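Nucleoside 2-deoxyribosyltransferase (Enterococcus faecalis, PDB 7M5H) probably cleaves the N-glycosidic bond of deoxynucleosides or deoxynucleotides, releasing the base or passing the deoxyribosyl group on. Local coordinates at residues B[4-12]-B[66-76]. Sequence-based numbering, arbitrary orientation.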
loop_
_atom_site.group_PDB
_atom_site.type_symbol
_atom_site.label_atom_id
_atom_site.label_comp_id
_atom_site.label_asym_id
_atom_site.label_seq_id
_atom_site.Cartn_x
_atom_site.Cartn_y
_atom_site.Cartn_z
HETATM N N MSE B 4 -22.860 -8.058 28.945
HETATM C CA MSE B 4 -21.524 -7.736 28.457
HETATM C C MSE B 4 -21.537 -7.427 26.962
HETATM O O MSE B 4 -22.291 -8.032 26.199
HETATM C CB MSE B 4 -20.559 -8.888 28.744
HETATM C CG MSE B 4 -20.421 -9.230 30.219
HETATM SE SE MSE B 4 -19.590 -7.802 31.255
HETATM C CE MSE B 4 -17.791 -7.889 30.505
ATOM N N THR B 5 -20.700 -6.477 26.551
ATOM C CA THR B 5 -20.538 -6.111 25.148
ATOM C C THR B 5 -19.153 -6.562 24.702
ATOM O O THR B 5 -18.141 -6.003 25.139
ATOM C CB THR B 5 -20.717 -4.608 24.942
ATOM O OG1 THR B 5 -22.046 -4.226 25.320
ATOM C CG2 THR B 5 -20.484 -4.238 23.483
ATOM N N LYS B 6 -19.107 -7.575 23.840
ATOM C CA LYS B 6 -17.848 -8.111 23.342
ATOM C C LYS B 6 -17.418 -7.314 22.116
ATOM O O LYS B 6 -18.155 -7.235 21.127
ATOM C CB LYS B 6 -17.983 -9.596 23.006
ATOM C CG LYS B 6 -18.472 -10.448 24.170
ATOM C CD LYS B 6 -18.215 -11.925 23.924
ATOM C CE LYS B 6 -16.723 -12.223 23.885
ATOM N NZ LYS B 6 -16.446 -13.670 23.668
ATOM N N ILE B 7 -16.227 -6.723 22.185
ATOM C CA ILE B 7 -15.697 -5.868 21.130
ATOM C C ILE B 7 -14.462 -6.532 20.540
ATOM O O ILE B 7 -13.578 -6.982 21.279
ATOM C CB ILE B 7 -15.356 -4.464 21.659
ATOM C CG1 ILE B 7 -16.607 -3.775 22.206
ATOM C CG2 ILE B 7 -14.716 -3.622 20.566
ATOM C CD1 ILE B 7 -16.341 -2.389 22.753
ATOM N N TYR B 8 -14.404 -6.594 19.213
ATOM C CA TYR B 8 -13.210 -7.028 18.499
ATOM C C TYR B 8 -12.494 -5.793 17.969
ATOM O O TYR B 8 -13.092 -4.987 17.248
ATOM C CB TYR B 8 -13.560 -7.978 17.355
ATOM C CG TYR B 8 -12.348 -8.510 16.621
ATOM C CD1 TYR B 8 -11.673 -9.634 17.079
ATOM C CD2 TYR B 8 -11.877 -7.887 15.472
ATOM C CE1 TYR B 8 -10.563 -10.122 16.414
ATOM C CE2 TYR B 8 -10.769 -8.367 14.800
ATOM C CZ TYR B 8 -10.116 -9.485 15.275
ATOM O OH TYR B 8 -9.013 -9.968 14.609
ATOM N N PHE B 9 -11.222 -5.646 18.324
ATOM C CA PHE B 9 -10.418 -4.498 17.913
ATOM C C PHE B 9 -9.642 -4.887 16.659
ATOM O O PHE B 9 -8.644 -5.611 16.731
ATOM C CB PHE B 9 -9.489 -4.056 19.037
ATOM C CG PHE B 9 -8.856 -2.714 18.809
ATOM C CD1 PHE B 9 -9.469 -1.561 19.268
ATOM C CD2 PHE B 9 -7.652 -2.605 18.132
ATOM C CE1 PHE B 9 -8.893 -0.323 19.061
ATOM C CE2 PHE B 9 -7.069 -1.371 17.922
ATOM C CZ PHE B 9 -7.691 -0.228 18.387
ATOM N N ALA B 10 -10.101 -4.402 15.509
ATOM C CA ALA B 10 -9.454 -4.683 14.236
ATOM C C ALA B 10 -8.469 -3.572 13.899
ATOM O O ALA B 10 -8.802 -2.386 13.989
ATOM C CB ALA B 10 -10.492 -4.828 13.121
ATOM N N GLY B 11 -7.259 -3.961 13.511
ATOM C CA GLY B 11 -6.226 -3.019 13.158
ATOM C C GLY B 11 -4.890 -3.707 12.978
ATOM O O GLY B 11 -4.640 -4.777 13.542
ATOM N N PRO B 12 -4.008 -3.115 12.174
ATOM C CA PRO B 12 -2.652 -3.660 12.050
ATOM C C PRO B 12 -1.952 -3.657 13.400
ATOM O O PRO B 12 -2.142 -2.751 14.215
ATOM C CB PRO B 12 -1.975 -2.714 11.051
ATOM C CG PRO B 12 -2.778 -1.451 11.113
ATOM C CD PRO B 12 -4.190 -1.890 11.374
ATOM N N ASN B 66 -12.877 -15.062 16.617
ATOM C CA ASN B 66 -12.995 -13.925 17.521
ATOM C C ASN B 66 -13.874 -12.828 16.933
ATOM O O ASN B 66 -14.590 -12.147 17.675
ATOM C CB ASN B 66 -11.611 -13.374 17.858
ATOM C CG ASN B 66 -10.720 -14.408 18.518
ATOM O OD1 ASN B 66 -9.564 -14.586 18.133
ATOM N ND2 ASN B 66 -11.254 -15.097 19.519
ATOM N N VAL B 67 -13.826 -12.636 15.613
ATOM C CA VAL B 67 -14.683 -11.641 14.974
ATOM C C VAL B 67 -16.150 -12.015 15.148
ATOM O O VAL B 67 -16.972 -11.197 15.577
ATOM C CB VAL B 67 -14.315 -11.486 13.487
ATOM C CG1 VAL B 67 -15.340 -10.613 12.774
ATOM C CG2 VAL B 67 -12.917 -10.901 13.338
ATOM N N LEU B 68 -16.495 -13.266 14.830
ATOM C CA LEU B 68 -17.889 -13.696 14.867
ATOM C C LEU B 68 -18.454 -13.744 16.280
ATOM O O LEU B 68 -19.673 -13.637 16.447
ATOM C CB LEU B 68 -18.031 -15.070 14.209
ATOM C CG LEU B 68 -17.643 -15.162 12.731
ATOM C CD1 LEU B 68 -17.979 -16.536 12.169
ATOM C CD2 LEU B 68 -18.325 -14.068 11.929
ATOM N N ALA B 69 -17.607 -13.905 17.296
ATOM C CA ALA B 69 -18.071 -13.941 18.676
ATOM C C ALA B 69 -18.273 -12.555 19.273
ATOM O O ALA B 69 -18.662 -12.452 20.442
ATOM C CB ALA B 69 -17.083 -14.733 19.539
ATOM N N SER B 70 -18.036 -11.496 18.508
ATOM C CA SER B 70 -18.119 -10.136 19.016
ATOM C C SER B 70 -19.485 -9.531 18.721
ATOM O O SER B 70 -20.177 -9.930 17.780
ATOM C CB SER B 70 -17.022 -9.260 18.408
ATOM O OG SER B 70 -17.200 -9.120 17.008
ATOM N N ASP B 71 -19.870 -8.561 19.550
ATOM C CA ASP B 71 -21.093 -7.799 19.337
ATOM C C ASP B 71 -20.844 -6.514 18.564
ATOM O O ASP B 71 -21.780 -5.971 17.968
ATOM C CB ASP B 71 -21.748 -7.459 20.679
ATOM C CG ASP B 71 -22.068 -8.689 21.502
ATOM O OD1 ASP B 71 -22.735 -9.602 20.974
ATOM O OD2 ASP B 71 -21.644 -8.745 22.676
ATOM N N LEU B 72 -19.605 -6.028 18.563
ATOM C CA LEU B 72 -19.233 -4.790 17.898
ATOM C C LEU B 72 -17.782 -4.904 17.457
ATOM O O LEU B 72 -16.952 -5.461 18.179
ATOM C CB LEU B 72 -19.415 -3.582 18.825
ATOM C CG LEU B 72 -18.872 -2.242 18.326
ATOM C CD1 LEU B 72 -19.678 -1.748 17.133
ATOM C CD2 LEU B 72 -18.861 -1.208 19.441
ATOM N N LEU B 73 -17.483 -4.381 16.274
ATOM C CA LEU B 73 -16.135 -4.405 15.726
ATOM C C LEU B 73 -15.624 -2.974 15.622
ATOM O O LEU B 73 -16.254 -2.132 14.974
ATOM C CB LEU B 73 -16.112 -5.094 14.361
ATOM C CG LEU B 73 -14.744 -5.377 13.740
ATOM C CD1 LEU B 73 -14.649 -6.833 13.314
ATOM C CD2 LEU B 73 -14.488 -4.461 12.555
ATOM N N VAL B 74 -14.499 -2.699 16.275
ATOM C CA VAL B 74 -13.808 -1.422 16.155
ATOM C C VAL B 74 -12.653 -1.614 15.183
ATOM O O VAL B 74 -11.811 -2.498 15.375
ATOM C CB VAL B 74 -13.312 -0.917 17.520
ATOM C CG1 VAL B 74 -12.479 0.343 17.349
ATOM C CG2 VAL B 74 -14.491 -0.656 18.445
ATOM N N ALA B 75 -12.614 -0.794 14.134
ATOM C CA ALA B 75 -11.650 -0.950 13.053
ATOM C C ALA B 75 -10.834 0.321 12.879
ATOM O O ALA B 75 -11.379 1.428 12.879
ATOM C CB ALA B 75 -12.351 -1.303 11.738
ATOM N N LEU B 76 -9.524 0.154 12.727
ATOM C CA LEU B 76 -8.614 1.258 12.453
ATOM C C LEU B 76 -8.290 1.253 10.964
ATOM O O LEU B 76 -7.750 0.269 10.446
ATOM C CB LEU B 76 -7.342 1.138 13.294
ATOM C CG LEU B 76 -7.336 1.849 14.654
ATOM C CD1 LEU B 76 -8.615 1.594 15.440
ATOM C CD2 LEU B 76 -6.123 1.430 15.471
#
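Tyr8 lays one face of its ring on Val67, whose CG2 stands 3.6 Å from the Tyr8 ring centroid and 12° off the normal, a CH-pi contact. The ring gets there because CG is anti to the backbone N (chi1 -177°), which swings it over the end of helix 56-68. Asn66 CB closes on Tyr8 CE1 at 3.7 Å, while Leu73 runs alongside the tyrosine, pointing the same way, with Leu73 CD1 against Tyr8 CD2. Ser70 N bonds back to Val67 O in the turn leaving the helix, and Ser70 CB lies against Tyr8 CB.

On the other face of the sheet, which carries Ile7, Phe9 and Val74, Ile7 CG2 meets Val74 CG2 at 3.7 Å, and the Phe9 ring reaches on to Leu76, Phe9 CZ 3.6 Å from Leu76 CD1. Beneath these side chains strands 5-10 and 72-76 pair in parallel, Tyr8 and Ala10 each bonding through both N and O. At the start of the pairing Asp71 grips Lys6 twice: Asp71 OD2 takes Lys6 N at 3.0 Å, nearly straight at 173°, and Asp71 N shares Lys6 O with Leu72 N.

Tyr8 OH bonds to Asp63 of helix 56-68 and Glu89 of helix 84-96. Helix 16-30 covers Phe9 and Leu76; strand 36-39 pairs with strand 5-10 on its other edge, all within the parallel sheet of a Rossmann-like fold.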